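Local coordinates for universal stress protein MJ0577 (PDB 1MJH), which binds ATP together with a manganese ion, as a homodimeric member of the universal stress protein A family, at residues Ile124-Ser128 with Gly140-Val146; Lys6-Thr12 with Glu34-His40; Asp13-Ala18 with Gly127-Asn133. All blocks are in the same frame, centred on the assembly; numbering follows the deposited sequence.

Contact 1 (Ile124-Ser128 with Gly140-Val146); sequences IIMGS and GSVTENV. With ATP (adenosine-5'-triphosphate), chain F.
T143 ties the strand end to the helix: its OG1 donates to G127 O at 2.7 Å, the hydroxyl approaching nearly in line with the carbonyl (163°). A side chain on G127 would probably collide with ATP O3'. The neighbouring carbonyl, S128 O, accepts from G140 N at 2.8 Å, so two successive carbonyls are claimed by the helix start and its N-cap residue. M126 and T143 pass alongside, heading opposite ways, and a bend at chi3 (-58°) brings M126 CE to 3.5 Å from T143 OG1. The apolar packing is close behind: M126 SD lies 3.9 Å from V146 CG1, and I124 CD1 and V146 CG1 meet tip to tip at 3.9 Å. At the helix start S141 grips the gamma phosphate, its N and OG both bonding ATP O1G, OG at 2.7 Å. The outer side, with E144 and N145 partly exposed, is looser; E144 reaches K148 and packs on E144 of the second subunit. Strand 124-127 and helix 141-146 run roughly antiparallel (152°), as in the first half of a beta-alpha-beta unit; I112 of helix 108-118 packs on V142 and V146, and V154 and V156 of the next strand touch M126 and T143.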
loop_
_atom_site.group_PDB
_atom_site.type_symbol
_atom_site.label_atom_id
_atom_site.label_comp_id
_atom_site.label_asym_id
_atom_site.label_seq_id
_atom_site.Cartn_x
_atom_site.Cartn_y
_atom_site.Cartn_z
ATOM N N ILE B 124 3.392 -0.098 -6.867
ATOM C CA ILE B 124 4.675 -0.413 -6.269
ATOM C C ILE B 124 4.387 -1.370 -5.100
ATOM O O ILE B 124 3.516 -1.018 -4.297
ATOM C CB ILE B 124 5.330 0.851 -5.677
ATOM C CG1 ILE B 124 5.467 1.904 -6.850
ATOM C CG2 ILE B 124 6.722 0.458 -5.235
ATOM C CD1 ILE B 124 6.093 3.172 -6.352
ATOM N N ILE B 125 5.028 -2.528 -5.042
ATOM C CA ILE B 125 4.778 -3.473 -3.905
ATOM C C ILE B 125 6.100 -3.548 -3.104
ATOM O O ILE B 125 7.136 -3.927 -3.651
ATOM C CB ILE B 125 4.374 -4.836 -4.466
ATOM C CG1 ILE B 125 3.001 -4.756 -5.162
ATOM C CG2 ILE B 125 4.258 -5.826 -3.276
ATOM C CD1 ILE B 125 2.514 -6.089 -5.740
ATOM N N MET B 126 6.097 -3.169 -1.825
ATOM C CA MET B 126 7.385 -3.049 -1.080
ATOM C C MET B 126 7.168 -3.421 0.375
ATOM O O MET B 126 6.017 -3.415 0.829
ATOM C CB MET B 126 8.035 -1.632 -1.279
ATOM C CG MET B 126 7.197 -0.495 -0.598
ATOM S SD MET B 126 7.644 1.243 -1.226
ATOM C CE MET B 126 9.395 1.168 -0.789
ATOM N N GLY B 127 8.289 -3.640 1.102
ATOM C CA GLY B 127 8.098 -3.927 2.536
ATOM C C GLY B 127 7.906 -2.642 3.322
ATOM O O GLY B 127 8.230 -1.535 2.883
ATOM N N SER B 128 7.373 -2.804 4.565
ATOM C CA SER B 128 7.292 -1.669 5.482
ATOM C C SER B 128 8.659 -1.321 6.083
ATOM O O SER B 128 8.901 -0.181 6.515
ATOM C CB SER B 128 6.337 -1.973 6.631
ATOM O OG SER B 128 6.824 -3.091 7.382
ATOM N N GLY B 140 9.735 2.227 7.750
ATOM C CA GLY B 140 11.108 2.560 7.268
ATOM C C GLY B 140 11.039 3.875 6.460
ATOM O O GLY B 140 10.008 4.165 5.885
ATOM N N SER B 141 12.188 4.540 6.354
ATOM C CA SER B 141 12.296 5.816 5.679
ATOM C C SER B 141 12.200 5.681 4.166
ATOM O O SER B 141 11.655 6.637 3.586
ATOM C CB SER B 141 13.602 6.562 6.043
ATOM O OG SER B 141 14.701 5.941 5.431
ATOM N N VAL B 142 12.568 4.511 3.569
ATOM C CA VAL B 142 12.410 4.487 2.099
ATOM C C VAL B 142 10.933 4.393 1.742
ATOM O O VAL B 142 10.386 5.125 0.936
ATOM C CB VAL B 142 13.218 3.311 1.510
ATOM C CG1 VAL B 142 13.024 3.244 -0.012
ATOM C CG2 VAL B 142 14.703 3.400 1.850
ATOM N N THR B 143 10.202 3.510 2.489
ATOM C CA THR B 143 8.765 3.397 2.234
ATOM C C THR B 143 8.012 4.677 2.549
ATOM O O THR B 143 7.164 5.076 1.751
ATOM C CB THR B 143 8.115 2.237 3.037
ATOM O OG1 THR B 143 8.939 1.105 2.688
ATOM C CG2 THR B 143 6.668 2.078 2.649
ATOM N N GLU B 144 8.329 5.317 3.685
ATOM C CA GLU B 144 7.631 6.580 3.969
ATOM C C GLU B 144 7.898 7.624 2.884
ATOM O O GLU B 144 6.947 8.251 2.450
ATOM C CB GLU B 144 8.085 7.112 5.338
ATOM C CG GLU B 144 7.167 8.325 5.681
ATOM C CD GLU B 144 7.379 8.816 7.086
ATOM O OE1 GLU B 144 7.993 8.127 7.926
ATOM O OE2 GLU B 144 6.909 9.949 7.393
ATOM N N ASN B 145 9.137 7.744 2.414
ATOM C CA ASN B 145 9.375 8.714 1.311
ATOM C C ASN B 145 8.722 8.316 0.008
ATOM O O ASN B 145 8.261 9.186 -0.749
ATOM C CB ASN B 145 10.885 8.787 1.060
ATOM C CG ASN B 145 11.627 9.770 1.908
ATOM O OD1 ASN B 145 11.341 10.978 1.948
ATOM N ND2 ASN B 145 12.662 9.294 2.620
ATOM N N VAL B 146 8.716 7.011 -0.350
ATOM C CA VAL B 146 8.044 6.640 -1.600
ATOM C C VAL B 146 6.550 6.880 -1.535
ATOM O O VAL B 146 5.950 7.360 -2.522
ATOM C CB VAL B 146 8.324 5.145 -1.923
ATOM C CG1 VAL B 146 7.394 4.664 -3.040
ATOM C CG2 VAL B 146 9.829 5.038 -2.222
HETATM P PG ATP F . 15.812 2.726 7.245
HETATM O O1G ATP F . 14.986 3.965 7.249
HETATM O O2G ATP F . 16.427 2.588 5.966
HETATM O O3G ATP F . 16.801 2.690 8.331
HETATM P PB ATP F . 14.504 0.085 7.072
HETATM O O1B ATP F . 14.021 -0.741 8.186
HETATM O O2B ATP F . 15.726 -0.486 6.496
HETATM O O3B ATP F . 14.706 1.569 7.557
HETATM P PA ATP F . 13.278 0.677 4.419
HETATM O O1A ATP F . 12.423 1.838 4.387
HETATM O O2A ATP F . 14.588 0.799 3.877
HETATM O O3A ATP F . 13.345 0.167 5.979
HETATM O "O5'" ATP F . 12.723 -0.644 3.761
HETATM C "C5'" ATP F . 11.365 -0.606 3.255
HETATM C "C4'" ATP F . 11.325 -1.256 1.884
HETATM O "O4'" ATP F . 12.001 -0.332 0.942
HETATM C "C3'" ATP F . 12.085 -2.561 1.705
HETATM O "O3'" ATP F . 11.357 -3.704 2.176
HETATM C "C2'" ATP F . 12.298 -2.551 0.171
HETATM O "O2'" ATP F . 11.075 -2.962 -0.473
HETATM C "C1'" ATP F . 12.601 -1.050 -0.075
HETATM N N9 ATP F . 14.024 -0.744 -0.135
HETATM C C8 ATP F . 14.842 -0.278 0.835
HETATM N N7 ATP F . 16.071 -0.027 0.424
HETATM C C5 ATP F . 16.072 -0.388 -0.839
HETATM C C6 ATP F . 17.089 -0.355 -1.778
HETATM N N6 ATP F . 18.313 0.063 -1.451
HETATM N N1 ATP F . 16.790 -0.780 -3.002
HETATM C C2 ATP F . 15.523 -1.191 -3.334
HETATM N N3 ATP F . 14.472 -1.249 -2.496
HETATM C C4 ATP F . 14.868 -0.851 -1.266
#

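Contact 2 (Lys6-Thr12 with Glu34-His40); sequences KKILYPT and EEVILLH. With ATP (adenosine-5'-triphosphate), chain F.
Y10 and L38 lie side by side on one face of the two-stranded ladder, pointing the same way, with L38 CD1 3.5 Å from Y10 CD2. V36 CG1 adds to this face, 4.0 Å from Y10 CB. On the other face L9 crosses I37 obliquely: with CG anti to the backbone N (chi1 174°), its CD1 touches both I37 CG2 (3.8 Å) and L39 CB (3.9 Å). At the far end K7 and E35 run alongside each other, but K7 NZ and E35 OE1 are 4.2 Å apart, beyond a salt bridge; a water links them, and K7 NZ also donates to E119 O. Six backbone hydrogen bonds, alternating in direction, fix the register K7-E35 to P11-L39; I37 N to I8 O is 2.7 Å. Beyond this shell, Y10 OH bonds to A18 O of helix 16-27, and I112 of helix 108-118 covers L9 and P11. At the nucleotide end P11 O accepts from ATP O2' at 2.7 Å, and the H40 ring, edge to T12 O, lies near ATP N1 and meets F14. An alanine here is likely to leave F14 without this ring neighbour and open a gap beside the adenine. Parallel strands 7-11 and 35-43, joined through helix 16-27, form a beta-alpha-beta crossover of a Rossmann-like sheet, with ATP at the C-terminal strand ends, consistent with the HUP clan.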
loop_
_atom_site.group_PDB
_atom_site.type_symbol
_atom_site.label_atom_id
_atom_site.label_comp_id
_atom_site.label_asym_id
_atom_site.label_seq_id
_atom_site.Cartn_x
_atom_site.Cartn_y
_atom_site.Cartn_z
ATOM N N LYS B 6 -1.068 -4.447 -14.521
ATOM C CA LYS B 6 -0.289 -5.159 -15.529
ATOM C C LYS B 6 1.199 -5.066 -15.260
ATOM O O LYS B 6 1.880 -6.053 -15.523
ATOM C CB LYS B 6 -0.610 -4.511 -16.908
ATOM C CG LYS B 6 0.097 -5.249 -18.038
ATOM C CD LYS B 6 -0.495 -4.958 -19.410
ATOM C CE LYS B 6 0.076 -5.920 -20.443
ATOM N NZ LYS B 6 -0.855 -6.128 -21.589
ATOM N N LYS B 7 1.684 -3.930 -14.749
ATOM C CA LYS B 7 3.112 -3.753 -14.529
ATOM C C LYS B 7 3.382 -3.336 -13.094
ATOM O O LYS B 7 2.767 -2.391 -12.557
ATOM C CB LYS B 7 3.640 -2.687 -15.516
ATOM C CG LYS B 7 5.164 -2.590 -15.496
ATOM C CD LYS B 7 5.609 -1.410 -16.377
ATOM C CE LYS B 7 5.234 -1.706 -17.835
ATOM N NZ LYS B 7 6.140 -0.873 -18.704
ATOM N N ILE B 8 4.174 -4.137 -12.382
ATOM C CA ILE B 8 4.490 -3.893 -10.967
ATOM C C ILE B 8 5.942 -3.467 -10.768
ATOM O O ILE B 8 6.865 -4.066 -11.374
ATOM C CB ILE B 8 4.314 -5.264 -10.229
ATOM C CG1 ILE B 8 2.877 -5.710 -10.306
ATOM C CG2 ILE B 8 4.773 -5.175 -8.771
ATOM C CD1 ILE B 8 2.683 -7.224 -10.069
ATOM N N LEU B 9 6.163 -2.513 -9.868
ATOM C CA LEU B 9 7.539 -2.175 -9.469
ATOM C C LEU B 9 7.794 -2.900 -8.147
ATOM O O LEU B 9 7.003 -2.693 -7.214
ATOM C CB LEU B 9 7.834 -0.689 -9.246
ATOM C CG LEU B 9 9.210 -0.284 -8.696
ATOM C CD1 LEU B 9 10.332 -0.735 -9.665
ATOM C CD2 LEU B 9 9.357 1.220 -8.476
ATOM N N TYR B 10 8.858 -3.714 -8.049
ATOM C CA TYR B 10 9.154 -4.409 -6.815
ATOM C C TYR B 10 10.592 -4.062 -6.451
ATOM O O TYR B 10 11.558 -4.590 -7.043
ATOM C CB TYR B 10 9.019 -5.950 -6.974
ATOM C CG TYR B 10 9.612 -6.738 -5.839
ATOM C CD1 TYR B 10 9.277 -6.422 -4.514
ATOM C CD2 TYR B 10 10.495 -7.789 -6.059
ATOM C CE1 TYR B 10 9.806 -7.144 -3.460
ATOM C CE2 TYR B 10 11.028 -8.511 -4.999
ATOM C CZ TYR B 10 10.685 -8.180 -3.721
ATOM O OH TYR B 10 11.211 -8.874 -2.632
ATOM N N PRO B 11 10.767 -3.058 -5.619
ATOM C CA PRO B 11 12.088 -2.634 -5.178
ATOM C C PRO B 11 12.485 -3.484 -3.965
ATOM O O PRO B 11 11.715 -3.594 -3.016
ATOM C CB PRO B 11 11.869 -1.187 -4.750
ATOM C CG PRO B 11 10.422 -1.073 -4.339
ATOM C CD PRO B 11 9.701 -2.221 -4.998
ATOM N N THR B 12 13.658 -4.106 -4.056
ATOM C CA THR B 12 14.081 -4.955 -2.941
ATOM C C THR B 12 15.457 -4.584 -2.434
ATOM O O THR B 12 16.333 -4.220 -3.235
ATOM C CB THR B 12 14.088 -6.451 -3.392
ATOM O OG1 THR B 12 14.585 -7.185 -2.266
ATOM C CG2 THR B 12 15.026 -6.708 -4.557
ATOM N N GLU B 34 1.669 -10.274 -17.473
ATOM C CA GLU B 34 2.068 -9.257 -16.508
ATOM C C GLU B 34 3.587 -9.150 -16.367
ATOM O O GLU B 34 4.359 -10.007 -16.814
ATOM C CB GLU B 34 1.497 -9.377 -15.105
ATOM C CG GLU B 34 0.079 -9.097 -14.797
ATOM C CD GLU B 34 -0.856 -10.276 -14.648
ATOM O OE1 GLU B 34 -0.380 -11.406 -14.394
ATOM O OE2 GLU B 34 -2.078 -9.993 -14.776
ATOM N N GLU B 35 3.975 -7.963 -15.879
ATOM C CA GLU B 35 5.410 -7.689 -15.892
ATOM C C GLU B 35 5.887 -7.164 -14.539
ATOM O O GLU B 35 5.113 -6.446 -13.929
ATOM C CB GLU B 35 5.625 -6.602 -16.946
ATOM C CG GLU B 35 7.078 -6.240 -17.161
ATOM C CD GLU B 35 7.255 -5.648 -18.569
ATOM O OE1 GLU B 35 6.318 -5.051 -19.104
ATOM O OE2 GLU B 35 8.364 -5.820 -19.107
ATOM N N VAL B 36 7.069 -7.576 -14.132
ATOM C CA VAL B 36 7.642 -7.011 -12.902
ATOM C C VAL B 36 8.896 -6.237 -13.236
ATOM O O VAL B 36 9.825 -6.753 -13.909
ATOM C CB VAL B 36 7.958 -8.080 -11.829
ATOM C CG1 VAL B 36 8.636 -7.429 -10.617
ATOM C CG2 VAL B 36 6.666 -8.756 -11.427
ATOM N N ILE B 37 9.044 -5.009 -12.735
ATOM C CA ILE B 37 10.264 -4.255 -12.736
ATOM C C ILE B 37 10.998 -4.582 -11.420
ATOM O O ILE B 37 10.454 -4.216 -10.388
ATOM C CB ILE B 37 10.081 -2.727 -12.847
ATOM C CG1 ILE B 37 9.159 -2.348 -13.985
ATOM C CG2 ILE B 37 11.453 -2.048 -12.994
ATOM C CD1 ILE B 37 9.425 -3.004 -15.342
ATOM N N LEU B 38 12.096 -5.362 -11.510
ATOM C CA LEU B 38 12.755 -5.759 -10.252
ATOM C C LEU B 38 13.926 -4.867 -10.013
ATOM O O LEU B 38 14.846 -4.755 -10.865
ATOM C CB LEU B 38 13.174 -7.252 -10.457
ATOM C CG LEU B 38 14.157 -7.743 -9.385
ATOM C CD1 LEU B 38 13.396 -7.926 -8.047
ATOM C CD2 LEU B 38 14.712 -9.128 -9.762
ATOM N N LEU B 39 13.859 -4.099 -8.928
ATOM C CA LEU B 39 14.845 -3.039 -8.729
ATOM C C LEU B 39 15.635 -3.101 -7.448
ATOM O O LEU B 39 15.016 -3.245 -6.406
ATOM C CB LEU B 39 14.025 -1.703 -8.767
ATOM C CG LEU B 39 14.839 -0.477 -8.384
ATOM C CD1 LEU B 39 15.971 -0.180 -9.382
ATOM C CD2 LEU B 39 13.890 0.751 -8.371
ATOM N N HIS B 40 16.968 -3.004 -7.505
ATOM C CA HIS B 40 17.791 -2.816 -6.328
ATOM C C HIS B 40 18.632 -1.550 -6.477
ATOM O O HIS B 40 19.174 -1.326 -7.587
ATOM C CB HIS B 40 18.711 -4.047 -6.041
ATOM C CG HIS B 40 19.552 -3.781 -4.827
ATOM N ND1 HIS B 40 20.902 -3.585 -4.771
ATOM C CD2 HIS B 40 19.187 -3.674 -3.554
ATOM C CE1 HIS B 40 21.295 -3.380 -3.511
ATOM N NE2 HIS B 40 20.230 -3.425 -2.715
HETATM P PG ATP F . 15.812 2.726 7.245
HETATM O O1G ATP F . 14.986 3.965 7.249
HETATM O O2G ATP F . 16.427 2.588 5.966
HETATM O O3G ATP F . 16.801 2.690 8.331
HETATM P PB ATP F . 14.504 0.085 7.072
HETATM O O1B ATP F . 14.021 -0.741 8.186
HETATM O O2B ATP F . 15.726 -0.486 6.496
HETATM O O3B ATP F . 14.706 1.569 7.557
HETATM P PA ATP F . 13.278 0.677 4.419
HETATM O O1A ATP F . 12.423 1.838 4.387
HETATM O O2A ATP F . 14.588 0.799 3.877
HETATM O O3A ATP F . 13.345 0.167 5.979
HETATM O "O5'" ATP F . 12.723 -0.644 3.761
HETATM C "C5'" ATP F . 11.365 -0.606 3.255
HETATM C "C4'" ATP F . 11.325 -1.256 1.884
HETATM O "O4'" ATP F . 12.001 -0.332 0.942
HETATM C "C3'" ATP F . 12.085 -2.561 1.705
HETATM O "O3'" ATP F . 11.357 -3.704 2.176
HETATM C "C2'" ATP F . 12.298 -2.551 0.171
HETATM O "O2'" ATP F . 11.075 -2.962 -0.473
HETATM C "C1'" ATP F . 12.601 -1.050 -0.075
HETATM N N9 ATP F . 14.024 -0.744 -0.135
HETATM C C8 ATP F . 14.842 -0.278 0.835
HETATM N N7 ATP F . 16.071 -0.027 0.424
HETATM C C5 ATP F . 16.072 -0.388 -0.839
HETATM C C6 ATP F . 17.089 -0.355 -1.778
HETATM N N6 ATP F . 18.313 0.063 -1.451
HETATM N N1 ATP F . 16.790 -0.780 -3.002
HETATM C C2 ATP F . 15.523 -1.191 -3.334
HETATM N N3 ATP F . 14.472 -1.249 -2.496
HETATM C C4 ATP F . 14.868 -0.851 -1.266
HETATM O O HOH W 1 7.474 -2.739 -20.575
#

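Contact 3 (Asp13-Ala18 with Gly127-Asn133); sequences DFSETA and GSHGKTN. With ATP (adenosine-5'-triphosphate), chain F.
D13 reaches across to G130, its OD2 3.0 Å from G130 CA, while its CB and CG lie against ATP. From CB outward, CB sits over the face of the adenine near N7, 3.5 Å from ATP C5. With chi1 at 56°, CG stands between the backbone N and the carbonyl carbon, in the crowded position, 3.8 Å from ATP C8. OD1 takes two donors from one face of its plane: S15 OG at 2.7 Å, on the syn side, and S15 N at 3.0 Å from above the plane, the latter closing an Asx turn. OD2 also approaches ATP C8 and receives a weak bond from K131 N at 3.3 Å. S15 in turn is the N-cap of helix 16-27, its OG accepting from A18 N at 3.0 Å. Next to this, K131 bends at chi2 and lays CE 3.1 Å from D13 O, while a water joins its NZ to F14 O. T17 fits its CB against H129 O, a carbonyl that accepts from ATP O3'. D13 is thus tied mainly to S15, and touches the loop directly through G130 CA and the one weak bond. That loop hydrogen-bonds the phosphates through T132 N to ATP O2B, N133 N to O1B and T132 OG1 to O3G; these donors would probably stabilise the phosphate charge, with the manganese ion about 4 Å from the D13 side chain.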
loop_
_atom_site.group_PDB
_atom_site.type_symbol
_atom_site.label_atom_id
_atom_site.label_comp_id
_atom_site.label_asym_id
_atom_site.label_seq_id
_atom_site.Cartn_x
_atom_site.Cartn_y
_atom_site.Cartn_z
ATOM N N ASP B 13 15.653 -4.628 -1.122
ATOM C CA ASP B 13 16.941 -4.446 -0.485
ATOM C C ASP B 13 17.435 -5.783 0.063
ATOM O O ASP B 13 18.392 -5.820 0.839
ATOM C CB ASP B 13 16.800 -3.422 0.682
ATOM C CG ASP B 13 15.734 -3.855 1.675
ATOM O OD1 ASP B 13 15.102 -4.922 1.454
ATOM O OD2 ASP B 13 15.457 -3.122 2.661
ATOM N N PHE B 14 16.819 -6.870 -0.378
ATOM C CA PHE B 14 17.171 -8.240 0.043
ATOM C C PHE B 14 16.938 -8.468 1.522
ATOM O O PHE B 14 17.476 -9.457 2.091
ATOM C CB PHE B 14 18.588 -8.686 -0.381
ATOM C CG PHE B 14 18.901 -8.230 -1.796
ATOM C CD1 PHE B 14 18.124 -8.654 -2.849
ATOM C CD2 PHE B 14 19.926 -7.333 -2.037
ATOM C CE1 PHE B 14 18.347 -8.240 -4.160
ATOM C CE2 PHE B 14 20.172 -6.886 -3.332
ATOM C CZ PHE B 14 19.376 -7.361 -4.367
ATOM N N SER B 15 16.051 -7.683 2.137
ATOM C CA SER B 15 15.777 -7.858 3.575
ATOM C C SER B 15 14.688 -8.894 3.822
ATOM O O SER B 15 14.004 -9.323 2.898
ATOM C CB SER B 15 15.297 -6.542 4.197
ATOM O OG SER B 15 14.054 -6.157 3.580
ATOM N N GLU B 16 14.588 -9.387 5.070
ATOM C CA GLU B 16 13.509 -10.326 5.367
ATOM C C GLU B 16 12.146 -9.749 5.010
ATOM O O GLU B 16 11.256 -10.466 4.553
ATOM C CB GLU B 16 13.578 -10.620 6.857
ATOM C CG GLU B 16 12.427 -11.260 7.576
ATOM C CD GLU B 16 12.778 -11.244 9.078
ATOM O OE1 GLU B 16 13.553 -12.199 9.361
ATOM O OE2 GLU B 16 12.339 -10.336 9.829
ATOM N N THR B 17 11.922 -8.459 5.356
ATOM C CA THR B 17 10.591 -7.902 5.038
ATOM C C THR B 17 10.385 -7.781 3.525
ATOM O O THR B 17 9.295 -8.086 3.046
ATOM C CB THR B 17 10.446 -6.496 5.684
ATOM O OG1 THR B 17 10.648 -6.642 7.122
ATOM C CG2 THR B 17 9.004 -6.047 5.571
ATOM N N ALA B 18 11.394 -7.401 2.769
ATOM C CA ALA B 18 11.231 -7.363 1.299
ATOM C C ALA B 18 10.881 -8.765 0.795
ATOM O O ALA B 18 10.214 -8.954 -0.231
ATOM C CB ALA B 18 12.504 -6.808 0.632
ATOM N N GLY B 127 8.289 -3.640 1.102
ATOM C CA GLY B 127 8.098 -3.927 2.536
ATOM C C GLY B 127 7.906 -2.642 3.322
ATOM O O GLY B 127 8.230 -1.535 2.883
ATOM N N SER B 128 7.373 -2.804 4.565
ATOM C CA SER B 128 7.292 -1.669 5.482
ATOM C C SER B 128 8.659 -1.321 6.083
ATOM O O SER B 128 8.901 -0.181 6.515
ATOM C CB SER B 128 6.337 -1.973 6.631
ATOM O OG SER B 128 6.824 -3.091 7.382
ATOM N N HIS B 129 9.554 -2.317 6.174
ATOM C CA HIS B 129 10.876 -2.178 6.777
ATOM C C HIS B 129 11.873 -2.963 5.929
ATOM O O HIS B 129 11.492 -3.543 4.927
ATOM C CB HIS B 129 10.908 -2.773 8.231
ATOM C CG HIS B 129 9.993 -2.059 9.192
ATOM N ND1 HIS B 129 8.619 -2.137 9.209
ATOM C CD2 HIS B 129 10.333 -1.214 10.216
ATOM C CE1 HIS B 129 8.149 -1.370 10.176
ATOM N NE2 HIS B 129 9.181 -0.781 10.821
ATOM N N GLY B 130 13.141 -2.845 6.309
ATOM C CA GLY B 130 14.198 -3.295 5.420
ATOM C C GLY B 130 15.391 -3.807 6.203
ATOM O O GLY B 130 15.142 -4.546 7.158
ATOM N N LYS B 131 16.583 -3.468 5.731
ATOM C CA LYS B 131 17.764 -4.052 6.428
ATOM C C LYS B 131 17.975 -3.465 7.812
ATOM O O LYS B 131 18.549 -4.191 8.640
ATOM C CB LYS B 131 18.991 -3.826 5.546
ATOM C CG LYS B 131 19.102 -4.607 4.243
ATOM C CD LYS B 131 19.334 -6.097 4.574
ATOM C CE LYS B 131 19.818 -6.840 3.349
ATOM N NZ LYS B 131 20.365 -8.177 3.748
ATOM N N THR B 132 17.529 -2.248 8.165
ATOM C CA THR B 132 17.684 -1.783 9.538
ATOM C C THR B 132 16.722 -2.465 10.476
ATOM O O THR B 132 17.076 -3.099 11.488
ATOM C CB THR B 132 17.468 -0.247 9.576
ATOM O OG1 THR B 132 18.330 0.322 8.563
ATOM C CG2 THR B 132 17.761 0.404 10.912
ATOM N N ASN B 133 15.419 -2.401 10.108
ATOM C CA ASN B 133 14.359 -2.992 10.911
ATOM C C ASN B 133 14.554 -2.879 12.421
ATOM O O ASN B 133 14.609 -3.886 13.134
ATOM C CB ASN B 133 14.047 -4.424 10.427
ATOM C CG ASN B 133 12.742 -4.912 11.026
ATOM O OD1 ASN B 133 11.893 -4.146 11.501
ATOM N ND2 ASN B 133 12.547 -6.239 10.994
HETATM P PG ATP F . 15.812 2.726 7.245
HETATM O O1G ATP F . 14.986 3.965 7.249
HETATM O O2G ATP F . 16.427 2.588 5.966
HETATM O O3G ATP F . 16.801 2.690 8.331
HETATM P PB ATP F . 14.504 0.085 7.072
HETATM O O1B ATP F . 14.021 -0.741 8.186
HETATM O O2B ATP F . 15.726 -0.486 6.496
HETATM O O3B ATP F . 14.706 1.569 7.557
HETATM P PA ATP F . 13.278 0.677 4.419
HETATM O O1A ATP F . 12.423 1.838 4.387
HETATM O O2A ATP F . 14.588 0.799 3.877
HETATM O O3A ATP F . 13.345 0.167 5.979
HETATM O "O5'" ATP F . 12.723 -0.644 3.761
HETATM C "C5'" ATP F . 11.365 -0.606 3.255
HETATM C "C4'" ATP F . 11.325 -1.256 1.884
HETATM O "O4'" ATP F . 12.001 -0.332 0.942
HETATM C "C3'" ATP F . 12.085 -2.561 1.705
HETATM O "O3'" ATP F . 11.357 -3.704 2.176
HETATM C "C2'" ATP F . 12.298 -2.551 0.171
HETATM O "O2'" ATP F . 11.075 -2.962 -0.473
HETATM C "C1'" ATP F . 12.601 -1.050 -0.075
HETATM N N9 ATP F . 14.024 -0.744 -0.135
HETATM C C8 ATP F . 14.842 -0.278 0.835
HETATM N N7 ATP F . 16.071 -0.027 0.424
HETATM C C5 ATP F . 16.072 -0.388 -0.839
HETATM C C6 ATP F . 17.089 -0.355 -1.778
HETATM N N6 ATP F . 18.313 0.063 -1.451
HETATM N N1 ATP F . 16.790 -0.780 -3.002
HETATM C C2 ATP F . 15.523 -1.191 -3.334
HETATM N N3 ATP F . 14.472 -1.249 -2.496
HETATM C C4 ATP F . 14.868 -0.851 -1.266
HETATM O O HOH W 2 17.130 -1.476 3.647
HETATM O O HOH W 3 20.175 -10.485 2.124
HETATM O O HOH W 4 14.159 -8.056 9.366
HETATM O O HOH W 5 13.319 -6.606 7.285
#

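How the contacts relate
All three contacts reach one ATP at the C-terminal end of a five-stranded parallel sheet, contact 2 only by its C-terminal end; the strand order is 98-106, 35-43, 7-11, 123-127, 154-157. Contact 2 closes before contact 1 opens; the segments of contacts 2 and 3 alternate along the chain, and contact 3 shares G127 and S128 with contact 1. Centres of contacts 1 and 3 are 9 Å apart, those of 1 and 2 are 14 Å and those of 2 and 3 are 16 Å. Strands 7-11 and 123-127 are sheet neighbours, linked by a probable I125 N to L9 O bond, and T12 packs on A18 between contacts 2 and 3. Segments distant in sequence thereby converge on a single nucleotide.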